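Long-range contact in C2 toxin component I (Clostridium botulinum, PDB 2J3X), which is the enzymatic component of a binary clostridial toxin and, as an ADP-ribosyltransferase, transfers ADP-ribose from NAD, probably onto actin of the host cell: residues 233-245 / 281-293. The protein carries 2 engineered substitutions. Residues are numbered along the deposited sequence; the frame is centred on the assembly and turned at random.
Sequences NYGDYISKLSHEQ and LISSALSVKPIPQ
The side chains of Lys-289 and Tyr-234 lie alongside each other, pointing opposite ways, each ending on the backbone of the other's segment. The lysine chain is extended, with CG anti to the backbone N (chi1 -169°), and this straight reach carries its ammonium up to 233-245. There NZ donates to Asn-233 O at 2.9 Å, from above the carbonyl plane, and forms a salt bridge with Asp-236, meeting OD1 on its syn side at 2.9 Å. A water joins the same NZ to Asp-236 OD2, so both carboxylate oxygens are tied to this ammonium. In return Tyr-234 OH donates to Lys-289 O at 2.8 Å, with this acceptor near the plane of the ring, while Pro-292 CD and Ile-291 CD1 approach the ring obliquely.

Tyr-237, whose CG lies at the edge of the Tyr-234 ring, also points opposite to Lys-289, its CD1 3.9 Å from Lys-289 CB. Its OH donates to Ala-285 O at 2.7 Å, from above the carbonyl plane and on the face opposite Val-288 N, which bonds the same oxygen. Further along, Leu-241 CD2 rests against Ala-285 CB and Val-288 CG2. Gln-245 uses both ends of its amide: NE2 donates to Ser-284 OG at 2.7 Å, nearly in the amide plane, and OE1 accepts from Ser-242 N while Ser-242 OG, at the N-cap, accepts from Gln-245 N, a capping box at the start of helix 243-254.

The contact thus ties the linker between helices 227-234 and 243-254, with the adjoining helix ends, to the end of helix 273-286 and the loop beyond it, with Ala-376 of strand 375-377 touching Tyr-234, Tyr-237 and Leu-286, and Ile-291 packing on Ile-390 of strand 389-392.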
loop_
_atom_site.group_PDB
_atom_site.type_symbol
_atom_site.label_atom_id
_atom_site.label_comp_id
_atom_site.label_asym_id
_atom_site.label_seq_id
_atom_site.Cartn_x
_atom_site.Cartn_y
_atom_site.Cartn_z
ATOM N N ASN A 233 -3.126 21.564 -6.839
ATOM C CA ASN A 233 -4.307 21.528 -5.999
ATOM C C ASN A 233 -4.366 22.590 -4.924
ATOM O O ASN A 233 -5.441 22.890 -4.419
ATOM C CB ASN A 233 -4.454 20.135 -5.426
ATOM C CG ASN A 233 -4.863 19.123 -6.522
ATOM O OD1 ASN A 233 -6.025 19.166 -7.002
ATOM N ND2 ASN A 233 -3.934 18.268 -6.961
ATOM N N TYR A 234 -3.188 23.104 -4.570
ATOM C CA TYR A 234 -3.078 24.114 -3.509
ATOM C C TYR A 234 -2.272 25.329 -3.926
ATOM O O TYR A 234 -1.897 26.161 -3.070
ATOM C CB TYR A 234 -2.499 23.472 -2.210
ATOM C CG TYR A 234 -3.568 22.557 -1.605
ATOM C CD1 TYR A 234 -4.492 23.066 -0.664
ATOM C CD2 TYR A 234 -3.713 21.197 -2.051
ATOM C CE1 TYR A 234 -5.525 22.253 -0.187
ATOM C CE2 TYR A 234 -4.722 20.405 -1.560
ATOM C CZ TYR A 234 -5.586 20.917 -0.634
ATOM O OH TYR A 234 -6.629 20.152 -0.158
ATOM N N GLY A 235 -2.011 25.476 -5.226
ATOM C CA GLY A 235 -1.387 26.710 -5.707
ATOM C C GLY A 235 -2.129 27.957 -5.252
ATOM O O GLY A 235 -1.488 28.903 -4.746
ATOM N N ASP A 236 -3.458 27.974 -5.407
ATOM C CA ASP A 236 -4.243 29.151 -5.046
ATOM C C ASP A 236 -4.703 29.164 -3.602
ATOM O O ASP A 236 -5.506 30.005 -3.213
ATOM C CB ASP A 236 -5.405 29.400 -6.025
ATOM C CG ASP A 236 -6.498 28.351 -5.940
ATOM O OD1 ASP A 236 -6.360 27.426 -5.137
ATOM O OD2 ASP A 236 -7.496 28.472 -6.720
ATOM N N TYR A 237 -4.174 28.249 -2.794
ATOM C CA TYR A 237 -4.676 28.062 -1.431
ATOM C C TYR A 237 -4.512 29.351 -0.587
ATOM O O TYR A 237 -5.497 29.808 0.021
ATOM C CB TYR A 237 -3.981 26.860 -0.774
ATOM C CG TYR A 237 -4.389 26.626 0.654
ATOM C CD1 TYR A 237 -5.716 26.323 0.949
ATOM C CD2 TYR A 237 -3.446 26.610 1.685
ATOM C CE1 TYR A 237 -6.122 26.074 2.279
ATOM C CE2 TYR A 237 -3.851 26.389 3.013
ATOM C CZ TYR A 237 -5.174 26.113 3.280
ATOM O OH TYR A 237 -5.587 25.848 4.570
ATOM N N ILE A 238 -3.321 29.952 -0.554
ATOM C CA ILE A 238 -3.148 31.161 0.258
ATOM C C ILE A 238 -4.062 32.303 -0.209
ATOM O O ILE A 238 -4.630 33.037 0.626
ATOM C CB ILE A 238 -1.655 31.548 0.381
ATOM C CG1 ILE A 238 -0.957 30.461 1.233
ATOM C CG2 ILE A 238 -1.443 32.974 1.021
ATOM C CD1 ILE A 238 0.581 30.638 1.324
ATOM N N SER A 239 -4.261 32.423 -1.536
ATOM C CA SER A 239 -5.131 33.460 -2.095
ATOM C C SER A 239 -6.542 33.298 -1.537
ATOM O O SER A 239 -7.299 34.254 -1.569
ATOM C CB SER A 239 -5.160 33.385 -3.631
ATOM O OG SER A 239 -6.094 32.385 -4.078
ATOM N N LYS A 240 -6.897 32.107 -1.051
ATOM C CA LYS A 240 -8.289 31.882 -0.559
ATOM C C LYS A 240 -8.479 32.095 0.936
ATOM O O LYS A 240 -9.646 32.055 1.427
ATOM C CB LYS A 240 -8.743 30.457 -0.858
ATOM C CG LYS A 240 -8.961 30.205 -2.388
ATOM C CD LYS A 240 -9.395 28.792 -2.653
ATOM C CE LYS A 240 -9.875 28.614 -4.065
ATOM N NZ LYS A 240 -11.306 29.125 -4.214
ATOM N N LEU A 241 -7.391 32.297 1.654
ATOM C CA LEU A 241 -7.417 32.416 3.121
ATOM C C LEU A 241 -7.627 33.889 3.526
ATOM O O LEU A 241 -7.101 34.790 2.873
ATOM C CB LEU A 241 -6.077 31.955 3.701
ATOM C CG LEU A 241 -5.726 30.457 3.578
ATOM C CD1 LEU A 241 -4.459 30.126 4.360
ATOM C CD2 LEU A 241 -6.893 29.558 3.988
ATOM N N SER A 242 -8.374 34.124 4.599
ATOM C CA SER A 242 -8.455 35.480 5.143
ATOM C C SER A 242 -7.121 35.808 5.790
ATOM O O SER A 242 -6.280 34.913 6.088
ATOM C CB SER A 242 -9.575 35.555 6.200
ATOM O OG SER A 242 -9.197 34.801 7.352
ATOM N N HIS A 243 -6.880 37.081 6.070
ATOM C CA HIS A 243 -5.626 37.448 6.690
ATOM C C HIS A 243 -5.457 36.738 8.042
ATOM O O HIS A 243 -4.358 36.316 8.393
ATOM C CB HIS A 243 -5.532 38.977 6.852
ATOM C CG HIS A 243 -4.191 39.440 7.312
ATOM N ND1 HIS A 243 -3.057 39.308 6.540
ATOM C CD2 HIS A 243 -3.794 40.015 8.475
ATOM C CE1 HIS A 243 -2.018 39.789 7.202
ATOM N NE2 HIS A 243 -2.437 40.212 8.384
ATOM N N GLU A 244 -6.564 36.616 8.773
ATOM C CA GLU A 244 -6.528 35.988 10.085
ATOM C C GLU A 244 -6.295 34.485 9.979
ATOM O O GLU A 244 -5.544 33.918 10.771
ATOM C CB GLU A 244 -7.797 36.283 10.855
ATOM C CG GLU A 244 -7.946 37.746 11.237
ATOM C CD GLU A 244 -9.157 37.967 12.086
ATOM O OE1 GLU A 244 -10.212 37.421 11.711
ATOM O OE2 GLU A 244 -9.075 38.678 13.123
ATOM N N GLN A 245 -6.883 33.856 8.976
ATOM C CA GLN A 245 -6.652 32.421 8.737
ATOM C C GLN A 245 -5.200 32.137 8.422
ATOM O O GLN A 245 -4.592 31.244 8.997
ATOM C CB GLN A 245 -7.551 31.927 7.607
ATOM C CG GLN A 245 -8.938 31.498 8.058
ATOM C CD GLN A 245 -9.882 31.303 6.883
ATOM O OE1 GLN A 245 -9.645 31.826 5.784
ATOM N NE2 GLN A 245 -10.954 30.543 7.098
ATOM N N LEU A 281 -9.403 29.240 14.018
ATOM C CA LEU A 281 -8.904 29.782 12.739
ATOM C C LEU A 281 -8.119 28.735 11.928
ATOM O O LEU A 281 -8.193 28.744 10.700
ATOM C CB LEU A 281 -8.042 31.052 12.964
ATOM C CG LEU A 281 -8.839 32.308 13.367
ATOM C CD1 LEU A 281 -7.893 33.419 13.898
ATOM C CD2 LEU A 281 -9.620 32.785 12.202
ATOM N N ILE A 282 -7.332 27.881 12.586
ATOM C CA ILE A 282 -6.558 26.892 11.844
ATOM C C ILE A 282 -7.523 25.871 11.235
ATOM O O ILE A 282 -7.362 25.495 10.061
ATOM C CB ILE A 282 -5.520 26.225 12.717
ATOM C CG1 ILE A 282 -4.515 27.280 13.201
ATOM C CG2 ILE A 282 -4.760 25.115 11.978
ATOM C CD1 ILE A 282 -3.772 26.830 14.485
ATOM N N SER A 283 -8.516 25.434 12.022
ATOM C CA SER A 283 -9.496 24.468 11.495
ATOM C C SER A 283 -10.279 25.099 10.365
ATOM O O SER A 283 -10.505 24.443 9.351
ATOM C CB SER A 283 -10.464 23.975 12.590
ATOM O OG SER A 283 -9.822 23.042 13.469
ATOM N N SER A 284 -10.650 26.382 10.519
ATOM C CA SER A 284 -11.351 27.155 9.500
ATOM C C SER A 284 -10.487 27.181 8.200
ATOM O O SER A 284 -10.963 26.850 7.096
ATOM C CB SER A 284 -11.542 28.610 10.043
ATOM O OG SER A 284 -12.319 29.366 9.169
ATOM N N ALA A 285 -9.201 27.512 8.347
ATOM C CA ALA A 285 -8.290 27.557 7.182
ATOM C C ALA A 285 -8.220 26.220 6.499
ATOM O O ALA A 285 -8.220 26.137 5.245
ATOM C CB ALA A 285 -6.881 27.968 7.606
ATOM N N LEU A 286 -8.122 25.153 7.296
ATOM C CA LEU A 286 -7.973 23.796 6.714
ATOM C C LEU A 286 -9.276 23.332 6.028
ATOM O O LEU A 286 -9.256 22.365 5.255
ATOM C CB LEU A 286 -7.490 22.765 7.759
ATOM C CG LEU A 286 -6.084 23.038 8.290
ATOM C CD1 LEU A 286 -5.793 21.957 9.403
ATOM C CD2 LEU A 286 -5.101 22.972 7.083
ATOM N N SER A 287 -10.391 24.031 6.285
ATOM C CA SER A 287 -11.676 23.718 5.647
ATOM C C SER A 287 -11.874 24.521 4.374
ATOM O O SER A 287 -12.837 24.272 3.657
ATOM C CB SER A 287 -12.855 24.049 6.582
ATOM O OG SER A 287 -12.767 23.262 7.770
ATOM N N VAL A 288 -10.954 25.439 4.058
ATOM C CA VAL A 288 -11.154 26.307 2.870
ATOM C C VAL A 288 -11.060 25.502 1.551
ATOM O O VAL A 288 -11.880 25.701 0.618
ATOM C CB VAL A 288 -10.217 27.538 2.915
ATOM C CG1 VAL A 288 -10.106 28.253 1.542
ATOM C CG2 VAL A 288 -10.674 28.547 4.044
ATOM N N LYS A 289 -10.121 24.552 1.488
ATOM C CA LYS A 289 -9.935 23.773 0.279
ATOM C C LYS A 289 -9.723 22.293 0.687
ATOM O O LYS A 289 -8.593 21.829 0.797
ATOM C CB LYS A 289 -8.755 24.372 -0.516
ATOM C CG LYS A 289 -8.583 23.850 -1.901
ATOM C CD LYS A 289 -7.884 24.902 -2.876
ATOM C CE LYS A 289 -8.337 24.391 -4.234
ATOM N NZ LYS A 289 -7.415 24.756 -5.283
ATOM N N PRO A 290 -10.809 21.586 1.069
ATOM C CA PRO A 290 -10.641 20.198 1.542
ATOM C C PRO A 290 -9.975 19.297 0.475
ATOM O O PRO A 290 -9.920 19.632 -0.716
ATOM C CB PRO A 290 -12.083 19.751 1.850
ATOM C CG PRO A 290 -12.809 21.094 2.228
ATOM C CD PRO A 290 -12.221 22.023 1.156
ATOM N N ILE A 291 -9.417 18.175 0.919
ATOM C CA ILE A 291 -8.721 17.294 -0.010
ATOM C C ILE A 291 -9.603 16.993 -1.243
ATOM O O ILE A 291 -10.721 16.551 -1.102
ATOM C CB ILE A 291 -8.393 15.992 0.725
ATOM C CG1 ILE A 291 -7.471 16.274 1.948
ATOM C CG2 ILE A 291 -7.749 14.959 -0.211
ATOM C CD1 ILE A 291 -6.151 17.058 1.564
ATOM N N PRO A 292 -9.119 17.316 -2.443
ATOM C CA PRO A 292 -10.026 17.326 -3.617
ATOM C C PRO A 292 -10.317 15.952 -4.215
ATOM O O PRO A 292 -11.244 15.814 -5.007
ATOM C CB PRO A 292 -9.272 18.214 -4.605
ATOM C CG PRO A 292 -7.845 17.992 -4.266
ATOM C CD PRO A 292 -7.798 17.871 -2.759
ATOM N N GLN A 293 -9.437 14.977 -3.962
ATOM C CA GLN A 293 -9.633 13.614 -4.513
ATOM C C GLN A 293 -8.977 12.667 -3.547
ATOM O O GLN A 293 -8.125 13.094 -2.772
ATOM C CB GLN A 293 -9.010 13.481 -5.912
ATOM C CG GLN A 293 -7.438 13.584 -5.893
ATOM C CD GLN A 293 -6.756 13.551 -7.257
ATOM O OE1 GLN A 293 -5.838 14.280 -7.493
ATOM N NE2 GLN A 293 -7.239 12.686 -8.171
HETATM O O HOH W 1 -4.535 16.600 -9.201
HETATM O O HOH W 2 -7.678 16.898 -7.570
HETATM O O HOH W 3 -9.302 26.176 -6.970
#